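Putative cathepsin d (Ixodes ricinus, PDB 5N7Q) probably cleaves proteins internally as a cathepsin D-like aspartic endopeptidase of the pepsin family and is bound here to the inhibitor pepstatin A. Local coordinates at residues Tyr60-Asn74 against Asn83-Ile95. Residues are numbered along the deposited sequence; the frame is centred on the assembly and turned at random.
Sequences YDSSKSSTYEADGRN and NVEGFISKDVCRI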
loop_
_atom_site.group_PDB
_atom_site.type_symbol
_atom_site.label_atom_id
_atom_site.label_comp_id
_atom_site.label_asym_id
_atom_site.label_seq_id
_atom_site.Cartn_x
_atom_site.Cartn_y
_atom_site.Cartn_z
ATOM N N TYR A 60 -22.157 4.678 0.751
ATOM C CA TYR A 60 -22.497 5.399 -0.483
ATOM C C TYR A 60 -23.968 5.158 -0.791
ATOM O O TYR A 60 -24.381 3.990 -0.887
ATOM C CB TYR A 60 -21.644 4.881 -1.614
ATOM C CG TYR A 60 -22.087 5.414 -2.970
ATOM C CD1 TYR A 60 -21.989 6.748 -3.276
ATOM C CD2 TYR A 60 -22.624 4.574 -3.929
ATOM C CE1 TYR A 60 -22.409 7.245 -4.506
ATOM C CE2 TYR A 60 -23.000 5.039 -5.170
ATOM C CZ TYR A 60 -22.907 6.376 -5.465
ATOM O OH TYR A 60 -23.318 6.833 -6.704
ATOM N N ASP A 61 -24.731 6.258 -0.947
ATOM C CA ASP A 61 -26.152 6.172 -1.306
ATOM C C ASP A 61 -26.348 6.776 -2.704
ATOM O O ASP A 61 -26.442 7.965 -2.867
ATOM C CB ASP A 61 -27.020 6.887 -0.285
ATOM C CG ASP A 61 -28.500 6.659 -0.531
ATOM O OD1 ASP A 61 -28.872 6.190 -1.625
ATOM O OD2 ASP A 61 -29.306 6.964 0.377
ATOM N N SER A 62 -26.411 5.914 -3.704
ATOM C CA SER A 62 -26.619 6.348 -5.083
ATOM C C SER A 62 -27.856 7.222 -5.278
ATOM O O SER A 62 -27.863 8.091 -6.141
ATOM C CB SER A 62 -26.715 5.117 -5.981
ATOM O OG SER A 62 -27.786 4.283 -5.590
ATOM N N SER A 63 -28.884 6.968 -4.468
ATOM C CA SER A 63 -30.160 7.636 -4.655
ATOM C C SER A 63 -30.134 9.103 -4.284
ATOM O O SER A 63 -31.055 9.828 -4.644
ATOM C CB SER A 63 -31.268 6.916 -3.859
ATOM O OG SER A 63 -31.233 7.224 -2.470
ATOM N N LYS A 64 -29.078 9.547 -3.607
ATOM C CA LYS A 64 -28.903 10.941 -3.204
ATOM C C LYS A 64 -27.923 11.666 -4.111
ATOM O O LYS A 64 -27.636 12.826 -3.880
ATOM C CB LYS A 64 -28.401 11.004 -1.758
ATOM C CG LYS A 64 -29.251 10.250 -0.745
ATOM C CD LYS A 64 -30.683 10.750 -0.689
ATOM C CE LYS A 64 -31.447 10.066 0.450
ATOM N NZ LYS A 64 -32.886 10.458 0.469
ATOM N N SER A 65 -27.385 10.974 -5.118
ATOM C CA SER A 65 -26.437 11.566 -6.049
ATOM C C SER A 65 -27.032 11.776 -7.443
ATOM O O SER A 65 -27.406 10.821 -8.112
ATOM C CB SER A 65 -25.177 10.689 -6.174
ATOM O OG SER A 65 -24.319 11.263 -7.137
ATOM N N SER A 66 -27.038 13.017 -7.908
ATOM C CA SER A 66 -27.562 13.346 -9.230
ATOM C C SER A 66 -26.631 12.974 -10.377
ATOM O O SER A 66 -27.030 13.051 -11.531
ATOM C CB SER A 66 -27.897 14.831 -9.293
ATOM O OG SER A 66 -26.764 15.636 -9.099
ATOM N N THR A 67 -25.384 12.609 -10.073
ATOM C CA THR A 67 -24.419 12.172 -11.066
ATOM C C THR A 67 -24.192 10.651 -11.099
ATOM O O THR A 67 -23.435 10.148 -11.942
ATOM C CB THR A 67 -23.084 12.927 -10.891
ATOM O OG1 THR A 67 -22.719 12.917 -9.518
ATOM C CG2 THR A 67 -23.233 14.382 -11.399
ATOM N N TYR A 68 -24.870 9.917 -10.202
ATOM C CA TYR A 68 -24.839 8.464 -10.211
ATOM C C TYR A 68 -25.345 7.862 -11.509
ATOM O O TYR A 68 -26.370 8.322 -12.052
ATOM C CB TYR A 68 -25.665 7.931 -9.052
ATOM C CG TYR A 68 -26.254 6.549 -9.230
ATOM C CD1 TYR A 68 -25.464 5.396 -9.152
ATOM C CD2 TYR A 68 -27.630 6.400 -9.474
ATOM C CE1 TYR A 68 -26.015 4.135 -9.316
ATOM C CE2 TYR A 68 -28.182 5.154 -9.631
ATOM C CZ TYR A 68 -27.384 4.027 -9.543
ATOM O OH TYR A 68 -27.947 2.780 -9.717
ATOM N N GLU A 69 -24.628 6.852 -11.996
ATOM C CA GLU A 69 -25.083 6.033 -13.097
ATOM C C GLU A 69 -24.974 4.587 -12.702
ATOM O O GLU A 69 -23.937 4.136 -12.191
ATOM C CB GLU A 69 -24.243 6.286 -14.356
ATOM C CG GLU A 69 -24.310 7.706 -14.883
ATOM C CD GLU A 69 -23.306 7.898 -15.996
ATOM O OE1 GLU A 69 -23.657 7.590 -17.149
ATOM O OE2 GLU A 69 -22.164 8.317 -15.714
ATOM N N ALA A 70 -26.041 3.832 -12.931
ATOM C CA ALA A 70 -26.070 2.415 -12.635
ATOM C C ALA A 70 -25.141 1.615 -13.534
ATOM O O ALA A 70 -24.859 2.005 -14.677
ATOM C CB ALA A 70 -27.501 1.903 -12.789
ATOM N N ASP A 71 -24.669 0.493 -13.019
ATOM C CA ASP A 71 -23.980 -0.512 -13.815
ATOM C C ASP A 71 -24.551 -1.846 -13.380
ATOM O O ASP A 71 -25.282 -2.494 -14.140
ATOM C CB ASP A 71 -22.459 -0.388 -13.638
ATOM C CG ASP A 71 -21.685 -1.429 -14.431
ATOM O OD1 ASP A 71 -21.898 -2.649 -14.276
ATOM O OD2 ASP A 71 -20.815 -1.004 -15.222
ATOM N N GLY A 72 -24.262 -2.269 -12.158
ATOM C CA GLY A 72 -24.890 -3.459 -11.623
ATOM C C GLY A 72 -24.181 -4.772 -11.822
ATOM O O GLY A 72 -24.621 -5.776 -11.282
ATOM N N ARG A 73 -23.039 -4.790 -12.509
ATOM C CA ARG A 73 -22.272 -6.024 -12.581
ATOM C C ARG A 73 -21.798 -6.440 -11.200
ATOM O O ARG A 73 -21.367 -5.603 -10.420
ATOM C CB ARG A 73 -21.040 -5.880 -13.455
ATOM C CG ARG A 73 -21.333 -5.885 -14.946
ATOM C CD ARG A 73 -20.087 -5.566 -15.745
ATOM N NE ARG A 73 -19.716 -4.176 -15.565
ATOM C CZ ARG A 73 -18.525 -3.631 -15.838
ATOM N NH1 ARG A 73 -17.521 -4.369 -16.311
ATOM N NH2 ARG A 73 -18.347 -2.337 -15.630
ATOM N N ASN A 74 -21.864 -7.722 -10.911
ATOM C CA ASN A 74 -21.244 -8.249 -9.709
ATOM C C ASN A 74 -19.727 -8.047 -9.742
ATOM O O ASN A 74 -19.085 -8.098 -10.795
ATOM C CB ASN A 74 -21.548 -9.744 -9.551
ATOM C CG ASN A 74 -21.246 -10.257 -8.151
ATOM O OD1 ASN A 74 -21.956 -9.937 -7.201
ATOM N ND2 ASN A 74 -20.195 -11.057 -8.021
ATOM N N ASN A 83 -11.620 -9.726 1.953
ATOM C CA ASN A 83 -12.300 -9.805 0.679
ATOM C C ASN A 83 -13.548 -8.986 0.661
ATOM O O ASN A 83 -14.084 -8.598 1.702
ATOM C CB ASN A 83 -12.715 -11.214 0.395
ATOM C CG ASN A 83 -13.762 -11.653 1.337
ATOM O OD1 ASN A 83 -14.942 -11.789 0.990
ATOM N ND2 ASN A 83 -13.359 -11.820 2.563
ATOM N N VAL A 84 -14.009 -8.744 -0.560
ATOM C CA VAL A 84 -15.154 -7.864 -0.794
ATOM C C VAL A 84 -15.963 -8.366 -1.979
ATOM O O VAL A 84 -15.420 -8.906 -2.946
ATOM C CB VAL A 84 -14.708 -6.371 -0.947
ATOM C CG1 VAL A 84 -13.787 -6.185 -2.128
ATOM C CG2 VAL A 84 -15.901 -5.423 -0.991
ATOM N N GLU A 85 -17.276 -8.212 -1.881
ATOM C CA GLU A 85 -18.150 -8.480 -3.010
ATOM C C GLU A 85 -19.336 -7.531 -2.983
ATOM O O GLU A 85 -19.765 -7.045 -1.925
ATOM C CB GLU A 85 -18.591 -9.940 -3.031
ATOM C CG GLU A 85 -19.458 -10.357 -1.892
ATOM C CD GLU A 85 -19.948 -11.795 -2.016
ATOM O OE1 GLU A 85 -21.161 -12.023 -1.755
ATOM O OE2 GLU A 85 -19.123 -12.674 -2.379
ATOM N N GLY A 86 -19.821 -7.189 -4.167
ATOM C CA GLY A 86 -20.998 -6.339 -4.284
ATOM C C GLY A 86 -21.298 -6.112 -5.755
ATOM O O GLY A 86 -21.054 -7.010 -6.568
ATOM N N PHE A 87 -21.715 -4.903 -6.110
ATOM C CA PHE A 87 -22.008 -4.548 -7.502
ATOM C C PHE A 87 -21.386 -3.226 -7.875
ATOM O O PHE A 87 -21.163 -2.361 -7.014
ATOM C CB PHE A 87 -23.533 -4.519 -7.743
ATOM C CG PHE A 87 -24.260 -3.506 -6.906
ATOM C CD1 PHE A 87 -24.687 -3.820 -5.617
ATOM C CD2 PHE A 87 -24.490 -2.222 -7.383
ATOM C CE1 PHE A 87 -25.344 -2.869 -4.841
ATOM C CE2 PHE A 87 -25.140 -1.282 -6.607
ATOM C CZ PHE A 87 -25.570 -1.595 -5.340
ATOM N N ILE A 88 -21.152 -3.044 -9.177
ATOM C CA ILE A 88 -20.517 -1.841 -9.684
ATOM C C ILE A 88 -21.531 -0.706 -9.893
ATOM O O ILE A 88 -22.692 -0.949 -10.314
ATOM C CB ILE A 88 -19.802 -2.125 -11.019
ATOM C CG1 ILE A 88 -18.710 -3.196 -10.830
ATOM C CG2 ILE A 88 -19.202 -0.852 -11.605
ATOM C CD1 ILE A 88 -17.544 -2.761 -9.971
ATOM N N SER A 89 -21.109 0.519 -9.582
ATOM C CA SER A 89 -21.830 1.758 -9.944
ATOM C C SER A 89 -20.807 2.744 -10.482
ATOM O O SER A 89 -19.614 2.448 -10.513
ATOM C CB SER A 89 -22.563 2.329 -8.721
ATOM O OG SER A 89 -23.593 1.428 -8.307
ATOM N N LYS A 90 -21.270 3.891 -10.956
ATOM C CA LYS A 90 -20.374 4.921 -11.491
ATOM C C LYS A 90 -20.804 6.276 -10.990
ATOM O O LYS A 90 -22.004 6.571 -10.919
ATOM C CB LYS A 90 -20.440 4.846 -13.025
ATOM C CG LYS A 90 -19.522 5.750 -13.840
ATOM C CD LYS A 90 -19.309 5.208 -15.277
ATOM C CE LYS A 90 -20.617 5.020 -16.049
ATOM N NZ LYS A 90 -20.403 4.711 -17.507
ATOM N N ASP A 91 -19.852 7.127 -10.621
ATOM C CA ASP A 91 -20.184 8.461 -10.122
ATOM C C ASP A 91 -18.929 9.323 -10.191
ATOM O O ASP A 91 -17.838 8.829 -10.534
ATOM C CB ASP A 91 -20.755 8.391 -8.684
ATOM C CG ASP A 91 -21.776 9.473 -8.398
ATOM O OD1 ASP A 91 -21.668 10.558 -9.021
ATOM O OD2 ASP A 91 -22.650 9.273 -7.535
ATOM N N VAL A 92 -19.093 10.594 -9.885
ATOM C CA VAL A 92 -17.977 11.521 -9.717
ATOM C C VAL A 92 -17.172 11.133 -8.477
ATOM O O VAL A 92 -17.758 10.859 -7.443
ATOM C CB VAL A 92 -18.511 12.963 -9.542
ATOM C CG1 VAL A 92 -17.382 13.932 -9.180
ATOM C CG2 VAL A 92 -19.227 13.434 -10.806
ATOM N N CYS A 93 -15.836 11.140 -8.582
ATOM C CA CYS A 93 -14.912 10.869 -7.464
ATOM C C CYS A 93 -13.983 12.071 -7.328
ATOM O O CYS A 93 -13.416 12.530 -8.326
ATOM C CB CYS A 93 -14.076 9.621 -7.750
ATOM S SG CYS A 93 -12.831 9.224 -6.481
ATOM N N ARG A 94 -13.885 12.612 -6.119
ATOM C CA ARG A 94 -13.037 13.774 -5.854
ATOM C C ARG A 94 -11.897 13.436 -4.922
ATOM O O ARG A 94 -12.093 12.845 -3.859
ATOM C CB ARG A 94 -13.850 14.916 -5.232
ATOM C CG ARG A 94 -14.981 15.369 -6.117
ATOM C CD ARG A 94 -15.731 16.529 -5.501
ATOM N NE ARG A 94 -17.000 16.740 -6.170
ATOM C CZ ARG A 94 -18.068 15.950 -6.039
ATOM N NH1 ARG A 94 -18.056 14.860 -5.250
ATOM N NH2 ARG A 94 -19.185 16.270 -6.689
ATOM N N ILE A 95 -10.712 13.878 -5.337
ATOM C CA ILE A 95 -9.483 13.830 -4.553
ATOM C C ILE A 95 -8.910 15.247 -4.548
ATOM O O ILE A 95 -8.570 15.786 -5.600
ATOM C CB ILE A 95 -8.443 12.889 -5.172
ATOM C CG1 ILE A 95 -8.963 11.448 -5.175
ATOM C CG2 ILE A 95 -7.105 13.031 -4.446
ATOM C CD1 ILE A 95 -8.106 10.491 -5.983
HETATM O O HOH W 1 -22.002 7.096 -19.112
HETATM O O HOH W 2 -25.355 0.137 -10.123
#
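A chi1 of 171° swings the Tyr60 ring opposite its backbone N, and OG of Ser65 is turned likewise, so both hydroxyls converge on the carboxylate of Asp91, where the loop leading into the flap hairpin of this pepsin-like fold meets the hairpin's second strand. Tyr60 OH donates to Asp91 OD2 at 2.7 Å, on the anti lone pair, with the acid near the plane of the phenol ring at its edge. Ser65 OG takes the syn lone pair of that same oxygen. The other oxygen, OD1, receives Thr67 OG1 at 2.6 Å on its syn side and, within the strand, the backbone N of Val92. Four donors thus grip the buried carboxylate and should favour its ionised form. Thr26, between strands 17-24 and 29-36, binds Ser65 OG through its backbone N and Thr67 OG1 through its own OG1.

Beyond it Glu69 and Lys90 form an antiparallel hydrogen-bonded pair, exchanging two backbone bonds. Their side chains stay short of a salt bridge, but a water joins Glu69 OE1 to Lys90 NZ. A second water bridges the loosened pairing at Asp71, accepting from Asp71 N and donating to Ser89 OG, which is also bonded to Glu107. A G1 beta bulge follows, Gly72 (phi 92°) in its first position and Arg73 in its second, both opposite Ile88: Gly72 N donates to Ile88 O at 2.8 Å, and Ile88 N to Arg73 O.

Asp71 lies alongside Ile88, pointing the same way, with CG 3.8 Å from Ile88 CG2. Its carboxylate closes an Asx turn, OD1 accepting Arg73 N on the anti lone pair, while the guanidinium grips it side-on: Arg73 NE reaches the syn lone pair of Asp71 OD1 at 3.0 Å, and Arg73 NH2 makes a salt bridge to Asp71 OD2 at 2.8 Å, 30° out of the carboxylate plane.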